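Local atomic coordinates of DNA-(apurinic or apyrimidinic site) lyase (Xenopus laevis, PDB entry 6WCD), a protein that acts as a DNA repair nuclease, resecting DNA in the 3'-5' direction and weakly incising the backbone at abasic sites, with magnesium or manganese as cofactor. Residues A253-R264 / I291-C301; I180-R189 / G207-D217. All coordinates share one frame; numbering follows the deposited sequence. Where two conformers were deposited one is given.

Contact 1. Residues A253-R264 / I291-C301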
loop_
_atom_site.group_PDB
_atom_site.type_symbol
_atom_site.label_atom_id
_atom_site.label_comp_id
_atom_site.label_asym_id
_atom_site.label_seq_id
_atom_site.Cartn_x
_atom_site.Cartn_y
_atom_site.Cartn_z
ATOM N N ALA A 253 -5.441 -12.784 14.281
ATOM C CA ALA A 253 -5.588 -12.448 12.894
ATOM C C ALA A 253 -4.317 -11.724 12.463
ATOM O O ALA A 253 -4.319 -10.526 12.211
ATOM C CB ALA A 253 -6.787 -11.551 12.686
ATOM N N PHE A 254 -3.242 -12.482 12.326
ATOM C CA PHE A 254 -1.959 -11.885 12.018
ATOM C C PHE A 254 -1.632 -11.930 10.525
ATOM O O PHE A 254 -2.226 -12.709 9.763
ATOM C CB PHE A 254 -0.852 -12.571 12.805
ATOM C CG PHE A 254 -1.125 -12.621 14.312
ATOM C CD1 PHE A 254 -1.727 -11.548 14.961
ATOM C CD2 PHE A 254 -0.785 -13.737 15.026
ATOM C CE1 PHE A 254 -1.983 -11.594 16.331
ATOM C CE2 PHE A 254 -1.021 -13.790 16.402
ATOM C CZ PHE A 254 -1.615 -12.702 17.041
ATOM N N THR A 255 -0.744 -11.032 10.095
ATOM C CA THR A 255 -0.341 -10.941 8.700
ATOM C C THR A 255 1.149 -11.120 8.483
ATOM O O THR A 255 1.611 -11.098 7.328
ATOM C CB THR A 255 -0.772 -9.621 8.087
ATOM O OG1 THR A 255 -0.121 -8.508 8.722
ATOM C CG2 THR A 255 -2.261 -9.463 8.161
ATOM N N CYS A 256 1.936 -11.230 9.562
ATOM C CA CYS A 256 3.381 -11.231 9.468
ATOM C C CYS A 256 3.946 -12.129 10.529
ATOM O O CYS A 256 3.582 -11.990 11.717
ATOM C CB CYS A 256 3.929 -9.818 9.604
ATOM S SG CYS A 256 5.767 -9.719 9.442
ATOM N N TRP A 257 4.898 -13.005 10.127
ATOM C CA TRP A 257 5.596 -13.939 11.004
ATOM C C TRP A 257 7.054 -13.955 10.553
ATOM O O TRP A 257 7.339 -14.083 9.339
ATOM C CB TRP A 257 5.033 -15.360 10.915
ATOM C CG TRP A 257 3.533 -15.494 11.067
ATOM C CD1 TRP A 257 2.861 -15.837 12.165
ATOM C CD2 TRP A 257 2.552 -15.250 10.041
ATOM N NE1 TRP A 257 1.505 -15.853 11.922
ATOM C CE2 TRP A 257 1.300 -15.470 10.610
ATOM C CE3 TRP A 257 2.640 -14.871 8.705
ATOM C CZ2 TRP A 257 0.143 -15.348 9.911
ATOM C CZ3 TRP A 257 1.442 -14.751 7.983
ATOM C CH2 TRP A 257 0.241 -14.953 8.585
ATOM N N CYS A 258 7.979 -13.955 11.492
ATOM C CA CYS A 258 9.362 -13.950 11.067
ATOM C C CYS A 258 9.746 -15.241 10.358
ATOM O O CYS A 258 9.223 -16.291 10.623
ATOM C CB CYS A 258 10.305 -13.636 12.213
ATOM S SG CYS A 258 10.312 -14.912 13.499
ATOM N N SER A 259 10.731 -15.161 9.492
ATOM C CA SER A 259 11.054 -16.323 8.673
ATOM C C SER A 259 11.607 -17.457 9.513
ATOM O O SER A 259 11.481 -18.625 9.139
ATOM C CB SER A 259 12.063 -15.939 7.586
ATOM O OG SER A 259 11.487 -15.007 6.682
ATOM N N ALA A 260 12.202 -17.139 10.646
ATOM C CA ALA A 260 12.965 -18.139 11.372
ATOM C C ALA A 260 12.122 -18.847 12.424
ATOM O O ALA A 260 11.071 -18.370 12.853
ATOM C CB ALA A 260 14.180 -17.470 12.031
ATOM N N SER A 261 12.623 -20.010 12.856
ATOM C CA SER A 261 12.217 -20.626 14.117
ATOM C C SER A 261 10.735 -20.995 14.137
ATOM O O SER A 261 10.135 -21.136 15.226
ATOM C CB SER A 261 12.570 -19.715 15.307
ATOM O OG SER A 261 13.973 -19.480 15.361
ATOM N N GLY A 262 10.162 -21.215 12.956
ATOM C CA GLY A 262 8.847 -21.852 12.845
ATOM C C GLY A 262 7.686 -20.951 13.205
ATOM O O GLY A 262 6.605 -21.434 13.587
ATOM N N ALA A 263 7.884 -19.644 13.098
ATOM C CA ALA A 263 6.907 -18.704 13.631
ATOM C C ALA A 263 5.551 -18.840 12.960
ATOM O O ALA A 263 4.518 -18.679 13.600
ATOM C CB ALA A 263 7.406 -17.272 13.474
ATOM N N ARG A 264 5.517 -19.033 11.640
ATOM C CA ARG A 264 4.196 -19.064 11.017
ATOM C C ARG A 264 3.380 -20.246 11.485
ATOM O O ARG A 264 2.149 -20.151 11.602
ATOM C CB ARG A 264 4.334 -19.082 9.487
ATOM C CG ARG A 264 2.989 -18.906 8.761
ATOM C CD ARG A 264 3.266 -18.424 7.370
ATOM N NE ARG A 264 2.034 -18.195 6.608
ATOM C CZ ARG A 264 2.035 -17.565 5.429
ATOM N NH1 ARG A 264 3.140 -17.120 4.895
ATOM N NH2 ARG A 264 0.897 -17.409 4.803
ATOM N N ILE A 291 -8.172 -11.303 5.987
ATOM C CA ILE A 291 -6.788 -11.775 5.928
ATOM C C ILE A 291 -6.799 -13.018 5.046
ATOM O O ILE A 291 -7.747 -13.802 5.068
ATOM C CB ILE A 291 -6.230 -12.130 7.327
ATOM C CG1 ILE A 291 -6.693 -11.145 8.394
ATOM C CG2 ILE A 291 -4.700 -12.232 7.283
ATOM C CD1 ILE A 291 -6.181 -9.751 8.175
ATOM N N MET A 292 -5.727 -13.246 4.289
ATOM C CA MET A 292 -5.567 -14.434 3.432
ATOM C C MET A 292 -4.387 -15.299 3.897
ATOM O O MET A 292 -3.354 -15.392 3.228
ATOM C CB MET A 292 -5.352 -13.980 1.980
ATOM C CG MET A 292 -6.412 -13.060 1.372
ATOM S SD MET A 292 -6.043 -12.618 -0.354
ATOM C CE MET A 292 -6.566 -14.144 -1.149
ATOM N N PRO A 293 -4.501 -15.953 5.059
ATOM C CA PRO A 293 -3.340 -16.656 5.612
ATOM C C PRO A 293 -2.957 -17.895 4.813
ATOM O O PRO A 293 -1.860 -18.447 5.065
ATOM C CB PRO A 293 -3.808 -17.028 7.027
ATOM C CG PRO A 293 -5.207 -17.058 6.969
ATOM C CD PRO A 293 -5.649 -16.003 5.956
ATOM N N GLU A 294 -3.814 -18.327 3.890
ATOM C CA GLU A 294 -3.519 -19.479 3.058
ATOM C C GLU A 294 -2.505 -19.209 1.975
ATOM O O GLU A 294 -1.978 -20.172 1.382
ATOM C CB GLU A 294 -4.813 -20.012 2.400
ATOM C CG GLU A 294 -5.435 -19.140 1.278
ATOM C CD GLU A 294 -6.207 -17.897 1.740
ATOM O OE1 GLU A 294 -6.305 -17.640 2.951
ATOM O OE2 GLU A 294 -6.751 -17.187 0.844
ATOM N N VAL A 295 -2.249 -17.942 1.657
ATOM C CA VAL A 295 -1.353 -17.598 0.564
ATOM C C VAL A 295 0.080 -17.617 1.073
ATOM O O VAL A 295 0.441 -16.807 1.951
ATOM C CB VAL A 295 -1.694 -16.229 -0.013
ATOM C CG1 VAL A 295 -0.735 -15.838 -1.120
ATOM C CG2 VAL A 295 -3.120 -16.208 -0.517
ATOM N N GLU A 296 0.905 -18.477 0.486
ATOM C CA GLU A 296 2.303 -18.623 0.863
ATOM C C GLU A 296 3.225 -17.865 -0.080
ATOM O O GLU A 296 2.794 -17.344 -1.107
ATOM C CB GLU A 296 2.668 -20.105 0.892
ATOM C CG GLU A 296 1.792 -20.853 1.904
ATOM C CD GLU A 296 2.242 -22.271 2.177
ATOM O OE1 GLU A 296 2.512 -23.017 1.210
ATOM O OE2 GLU A 296 2.320 -22.638 3.370
ATOM N N GLY A 297 4.498 -17.830 0.277
ATOM C CA GLY A 297 5.519 -17.229 -0.593
ATOM C C GLY A 297 6.232 -16.046 -0.019
ATOM O O GLY A 297 7.274 -15.649 -0.567
ATOM N N SER A 298 5.736 -15.484 1.091
ATOM C CA SER A 298 6.333 -14.337 1.736
ATOM C C SER A 298 6.380 -14.579 3.243
ATOM O O SER A 298 5.749 -15.542 3.746
ATOM C CB SER A 298 5.539 -13.074 1.375
ATOM O OG SER A 298 6.011 -11.974 2.091
ATOM N N ASP A 299 7.014 -13.675 3.952
ATOM C CA ASP A 299 6.928 -13.681 5.391
ATOM C C ASP A 299 5.637 -12.978 5.879
ATOM O O ASP A 299 5.326 -12.999 6.996
ATOM C CB ASP A 299 8.205 -13.177 6.093
ATOM C CG ASP A 299 8.655 -11.788 5.662
ATOM O OD1 ASP A 299 8.143 -11.220 4.734
ATOM O OD2 ASP A 299 9.574 -11.319 6.333
ATOM N N HIS A 300 4.938 -12.296 4.979
ATOM C CA HIS A 300 3.622 -11.760 5.260
ATOM C C HIS A 300 2.609 -12.537 4.432
ATOM O O HIS A 300 2.967 -13.093 3.369
ATOM C CB HIS A 300 3.468 -10.286 4.863
ATOM C CG HIS A 300 4.396 -9.342 5.551
ATOM N ND1 HIS A 300 3.918 -8.220 6.194
ATOM C CD2 HIS A 300 5.739 -9.260 5.595
ATOM C CE1 HIS A 300 4.937 -7.511 6.652
ATOM N NE2 HIS A 300 6.060 -8.120 6.319
ATOM N N CYS A 301 1.361 -12.484 4.838
ATOM C CA CYS A 301 0.282 -12.916 3.955
ATOM C C CYS A 301 -0.518 -11.716 3.477
ATOM O O CYS A 301 -0.444 -10.637 4.055
ATOM C CB CYS A 301 -0.644 -13.928 4.623
ATOM S SG CYS A 301 -1.660 -13.295 5.935
HETATM O O HOH W 1 11.365 -12.775 8.023
HETATM O O HOH W 2 2.940 -15.683 2.395
HETATM O O HOH W 3 5.943 -17.403 5.728
HETATM O O HOH W 4 -0.564 -19.185 7.509
#
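Cys256 and His300 form a single beta bridge that pins the loop after strand 286-291, home to the magnesium-binding Asp299 and the predicted proton acceptor His300, to the short strand 256-257, which pairs with strand 269-278. The bridge is framed by two backbone bonds, Cys301 N to Thr255 O (2.9 Å) and Trp257 N to Asp299 O (3.2 Å). Cys256 holds SG anti to its backbone N (chi1 -178°), which lays the sulfur over one face of the His300 imidazole, 3.7 Å from the ring centroid. On the far side of the backbone, Cys301 SG meets the Trp257 ring at its edge, 3.7 Å from CH2. Arg264 stretches out from a helix start with one guanidinium face against Trp257 CZ3, and its NH2 donates to both Pro293 O and Val295 O, each at 3.0 Å, while NE and NH1 bind waters. Without the guanidinium, as with an alanine here, the two carbonyls would probably lose their shared charged donor and the Met292-Val295 turn be held less firmly. Thr255 OG1 and His300 ND1 both bond to Asp273, probably important for catalysis, so the threonine hydroxyl probably helps place the carboxylate that in turn is likely to steady the imidazole.

Contact 2. Residues I180-R189 / G207-D217. With BU1 (1,4-butanediol), chain G.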
loop_
_atom_site.group_PDB
_atom_site.type_symbol
_atom_site.label_atom_id
_atom_site.label_comp_id
_atom_site.label_asym_id
_atom_site.label_seq_id
_atom_site.Cartn_x
_atom_site.Cartn_y
_atom_site.Cartn_z
ATOM N N ILE A 180 -5.806 3.751 1.907
ATOM C CA ILE A 180 -4.383 3.606 2.228
ATOM C C ILE A 180 -4.198 2.142 2.539
ATOM O O ILE A 180 -4.843 1.621 3.464
ATOM C CB ILE A 180 -3.933 4.456 3.401
ATOM C CG1 ILE A 180 -4.191 5.932 3.165
ATOM C CG2 ILE A 180 -2.407 4.208 3.625
ATOM C CD1 ILE A 180 -4.119 6.747 4.405
ATOM N N LEU A 181 -3.340 1.451 1.805
ATOM C CA LEU A 181 -3.090 0.065 2.114
ATOM C C LEU A 181 -1.635 -0.266 2.070
ATOM O O LEU A 181 -0.836 0.421 1.415
ATOM C CB LEU A 181 -3.885 -0.822 1.204
ATOM C CG LEU A 181 -3.505 -0.898 -0.257
ATOM C CD1 LEU A 181 -4.597 -1.676 -0.976
ATOM C CD2 LEU A 181 -3.402 0.363 -0.952
ATOM N N GLY A 182 -1.270 -1.266 2.823
ATOM C CA GLY A 182 0.087 -1.744 2.761
ATOM C C GLY A 182 0.606 -2.042 4.126
ATOM O O GLY A 182 -0.147 -2.340 5.049
ATOM N N ASP A 183 1.932 -2.052 4.232
ATOM C CA ASP A 183 2.671 -2.485 5.399
ATOM C C ASP A 183 2.963 -1.235 6.191
ATOM O O ASP A 183 3.854 -0.440 5.842
ATOM C CB ASP A 183 3.945 -3.217 5.027
ATOM C CG ASP A 183 4.757 -3.666 6.219
ATOM O OD1 ASP A 183 4.436 -3.299 7.409
ATOM O OD2 ASP A 183 5.761 -4.409 5.996
ATOM N N VAL A 184 2.119 -0.998 7.181
ATOM C CA VAL A 184 2.294 0.172 8.056
ATOM C C VAL A 184 3.364 -0.047 9.100
ATOM O O VAL A 184 3.896 0.924 9.681
ATOM C CB VAL A 184 0.897 0.492 8.634
ATOM C CG1 VAL A 184 0.952 1.558 9.685
ATOM C CG2 VAL A 184 -0.043 0.912 7.527
ATOM N N ASN A 185 3.752 -1.296 9.387
ATOM C CA ASN A 185 4.835 -1.620 10.286
ATOM C C ASN A 185 4.602 -1.120 11.716
ATOM O O ASN A 185 5.531 -0.834 12.443
ATOM C CB ASN A 185 6.174 -1.082 9.739
ATOM C CG ASN A 185 7.335 -1.856 10.229
ATOM O OD1 ASN A 185 7.213 -3.041 10.538
ATOM N ND2 ASN A 185 8.485 -1.192 10.349
ATOM N N THR A 186 3.327 -1.051 12.128
ATOM C CA THR A 186 2.914 -0.847 13.518
ATOM C C THR A 186 1.625 -1.640 13.705
ATOM O O THR A 186 0.741 -1.582 12.833
ATOM C CB THR A 186 2.612 0.609 13.816
ATOM O OG1 THR A 186 3.813 1.397 13.747
ATOM C CG2 THR A 186 2.079 0.773 15.228
ATOM N N SER A 187 1.507 -2.389 14.817
ATOM C CA SER A 187 0.248 -3.019 15.142
ATOM C C SER A 187 -0.534 -2.069 16.032
ATOM O O SER A 187 0.024 -1.339 16.824
ATOM C CB SER A 187 0.460 -4.360 15.831
ATOM O OG SER A 187 1.157 -4.136 17.039
ATOM N N HIS A 188 -1.853 -2.098 15.924
ATOM C CA HIS A 188 -2.623 -1.026 16.539
ATOM C C HIS A 188 -2.995 -1.283 17.994
ATOM O O HIS A 188 -2.677 -0.466 18.887
ATOM C CB HIS A 188 -3.873 -0.793 15.695
ATOM C CG HIS A 188 -4.681 0.377 16.128
ATOM N ND1 HIS A 188 -6.024 0.506 15.809
ATOM C CD2 HIS A 188 -4.366 1.455 16.892
ATOM C CE1 HIS A 188 -6.497 1.622 16.352
ATOM N NE2 HIS A 188 -5.510 2.216 17.011
ATOM N N ARG A 189 -3.649 -2.408 18.266
ATOM C CA ARG A 189 -4.187 -2.731 19.577
ATOM C C ARG A 189 -3.690 -4.086 20.055
ATOM O O ARG A 189 -3.109 -4.847 19.274
ATOM C CB ARG A 189 -5.727 -2.721 19.526
ATOM C CG ARG A 189 -6.252 -1.288 19.285
ATOM C CD ARG A 189 -7.488 -0.992 20.049
ATOM N NE ARG A 189 -7.974 0.362 19.776
ATOM C CZ ARG A 189 -8.959 0.662 18.928
ATOM N NH1 ARG A 189 -9.587 -0.292 18.248
ATOM N NH2 ARG A 189 -9.323 1.928 18.761
ATOM N N GLY A 207 4.571 5.471 17.127
ATOM C CA GLY A 207 3.884 5.041 15.926
ATOM C C GLY A 207 2.449 4.681 16.227
ATOM O O GLY A 207 1.538 4.945 15.435
ATOM N N ARG A 208 2.228 4.078 17.399
ATOM C CA ARG A 208 0.875 3.719 17.785
ATOM C C ARG A 208 0.084 4.945 18.168
ATOM O O ARG A 208 -1.112 5.037 17.848
ATOM C CB ARG A 208 0.940 2.704 18.926
ATOM C CG ARG A 208 -0.347 2.136 19.302
ATOM C CD ARG A 208 -0.103 0.974 20.253
ATOM N NE ARG A 208 0.527 -0.130 19.532
ATOM C CZ ARG A 208 1.636 -0.769 19.869
ATOM N NH1 ARG A 208 2.340 -0.453 20.961
ATOM N NH2 ARG A 208 2.048 -1.748 19.101
ATOM N N GLN A 209 0.728 5.935 18.772
ATOM C CA GLN A 209 0.047 7.205 18.999
ATOM C C GLN A 209 -0.387 7.799 17.669
ATOM O O GLN A 209 -1.479 8.387 17.554
ATOM C CB GLN A 209 0.948 8.187 19.755
ATOM C CG GLN A 209 1.210 7.775 21.190
ATOM C CD GLN A 209 2.216 8.700 21.876
ATOM O OE1 GLN A 209 2.883 9.505 21.222
ATOM N NE2 GLN A 209 2.325 8.586 23.192
ATOM N N TRP A 210 0.489 7.729 16.666
ATOM C CA TRP A 210 0.133 8.254 15.348
ATOM C C TRP A 210 -1.088 7.548 14.798
ATOM O O TRP A 210 -2.052 8.191 14.343
ATOM C CB TRP A 210 1.332 8.128 14.384
ATOM C CG TRP A 210 0.900 8.516 13.011
ATOM C CD1 TRP A 210 0.682 9.779 12.578
ATOM C CD2 TRP A 210 0.533 7.648 11.981
ATOM N NE1 TRP A 210 0.229 9.753 11.288
ATOM C CE2 TRP A 210 0.092 8.448 10.892
ATOM C CE3 TRP A 210 0.532 6.262 11.818
ATOM C CZ2 TRP A 210 -0.315 7.892 9.690
ATOM C CZ3 TRP A 210 0.126 5.726 10.629
ATOM C CH2 TRP A 210 -0.306 6.544 9.576
ATOM N N LEU A 211 -1.086 6.218 14.840
ATOM C CA LEU A 211 -2.208 5.452 14.321
ATOM C C LEU A 211 -3.487 5.766 15.077
ATOM O O LEU A 211 -4.570 5.870 14.461
ATOM C CB LEU A 211 -1.920 3.960 14.449
ATOM C CG LEU A 211 -1.683 3.088 13.243
ATOM C CD1 LEU A 211 -1.843 1.645 13.656
ATOM C CD2 LEU A 211 -2.569 3.432 12.062
ATOM N N ASN A 212 -3.412 5.872 16.421
ATOM C CA ASN A 212 -4.581 6.139 17.223
ATOM C C ASN A 212 -5.285 7.409 16.779
ATOM O O ASN A 212 -6.517 7.480 16.827
ATOM C CB ASN A 212 -4.224 6.261 18.702
ATOM C CG ASN A 212 -3.857 4.935 19.373
ATOM O OD1 ASN A 212 -4.279 3.875 18.958
ATOM N ND2 ASN A 212 -3.094 5.022 20.479
ATOM N N GLN A 213 -4.532 8.465 16.435
ATOM C CA GLN A 213 -5.188 9.696 16.011
ATOM C C GLN A 213 -5.514 9.710 14.531
ATOM O O GLN A 213 -6.407 10.473 14.119
ATOM C CB GLN A 213 -4.352 10.932 16.391
ATOM C CG GLN A 213 -2.966 10.960 15.832
ATOM C CD GLN A 213 -2.914 11.507 14.418
ATOM O OE1 GLN A 213 -3.547 12.521 14.087
ATOM N NE2 GLN A 213 -2.145 10.859 13.594
ATOM N N PHE A 214 -4.864 8.868 13.729
ATOM C CA PHE A 214 -5.145 8.828 12.303
ATOM C C PHE A 214 -6.437 8.059 12.027
ATOM O O PHE A 214 -7.209 8.411 11.103
ATOM C CB PHE A 214 -3.955 8.170 11.570
ATOM C CG PHE A 214 -4.072 8.191 10.097
ATOM C CD1 PHE A 214 -4.134 9.391 9.403
ATOM C CD2 PHE A 214 -4.093 7.025 9.398
ATOM C CE1 PHE A 214 -4.253 9.429 8.051
ATOM C CE2 PHE A 214 -4.201 7.052 8.012
ATOM C CZ PHE A 214 -4.267 8.256 7.362
ATOM N N LEU A 215 -6.711 7.051 12.844
ATOM C CA LEU A 215 -7.875 6.187 12.662
ATOM C C LEU A 215 -9.025 6.656 13.528
ATOM O O LEU A 215 -8.830 7.098 14.658
ATOM C CB LEU A 215 -7.544 4.736 13.007
ATOM C CG LEU A 215 -6.453 4.091 12.172
ATOM C CD1 LEU A 215 -6.198 2.687 12.647
ATOM C CD2 LEU A 215 -6.836 4.065 10.723
ATOM N N GLY A 216 -10.225 6.532 12.990
ATOM C CA GLY A 216 -11.413 6.719 13.762
ATOM C C GLY A 216 -11.949 5.414 14.292
ATOM O O GLY A 216 -11.568 4.327 13.891
ATOM N N ASP A 217 -12.856 5.516 15.237
ATOM C CA ASP A 217 -13.502 4.337 15.775
ATOM C C ASP A 217 -14.929 4.265 15.260
ATOM O O ASP A 217 -15.724 5.187 15.515
ATOM C CB ASP A 217 -13.482 4.381 17.303
ATOM C CG ASP A 217 -13.589 3.005 17.915
ATOM O OD1 ASP A 217 -14.553 2.277 17.581
ATOM O OD2 ASP A 217 -12.694 2.646 18.711
HETATM C C1 BU1 G . 6.293 0.329 15.676
HETATM C C2 BU1 G . 5.912 1.800 15.901
HETATM C C3 BU1 G . 7.023 2.771 15.480
HETATM C C4 BU1 G . 7.457 3.674 16.642
HETATM O O5 BU1 G . 5.624 -0.485 16.613
HETATM O O6 BU1 G . 8.851 3.850 16.574
HETATM O O HOH W 5 -9.704 3.173 16.044
#
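Arg208 reaches from the first turn of helix 206-214 to the loop 184-189 and can be followed atom by atom. CB lies 4.3 Å from Thr186 CG2; CG and CD then pass the carbonyl of His188, CD 3.3 Å from its O. A bend at chi3 (-69°) turns the guanidinium so that NE and NH2 grip Ser187 O side-on, at 3.0 and 3.1 Å, both from the same face of the carbonyl plane. NH2 also makes a weak bond to Ser187 OG, and NH1 turns to Phe202 O; a long side chain with several N-H groups suits this place, reaching three acceptors at once. In this DNase I-like nuclease fold the helix packs beside the segment after the corner at Gly182, which carries the active-site Asp183 and Asn185, a probable transition-state stabilizer. A CB on Gly207 would be tight against Thr186 OG1 and would also clash with the butanediol bound here. Just past the helix end, Leu215 CD1 sits over one face of the His188 ring, whose NE2 gives a weak bond to Asn212 OD1 (2.8 Å), with ring and amide planes 51° apart, while Asn212 ND2 bonds to Glu203. At the buried end, Ile180 CD1 presses on the Phe214 ring edge, 3.3 Å from CZ.

How the contacts relate
Along the chain the two contacts come in series. Contact 2 opens at the end of strand 177-181 and closes when helix 206-214 returns over the loop behind that strand, with 17 residues between its segments. Only afterwards does contact 1 begin, at 253-264; the chain then runs through strand 269-278, helix 279-285 and strand 286-291 before the loop 291-301 comes back, so neither loop encloses or crosses the other. Strand 269-278 pairs with both 177-181 and 256-257, giving the contacts a common sheet, while 291-301 leads on to strand 303-307 of the other sheet. They meet at the active site, where His300 CE1 packs 3.3 Å from Asp183 OD2.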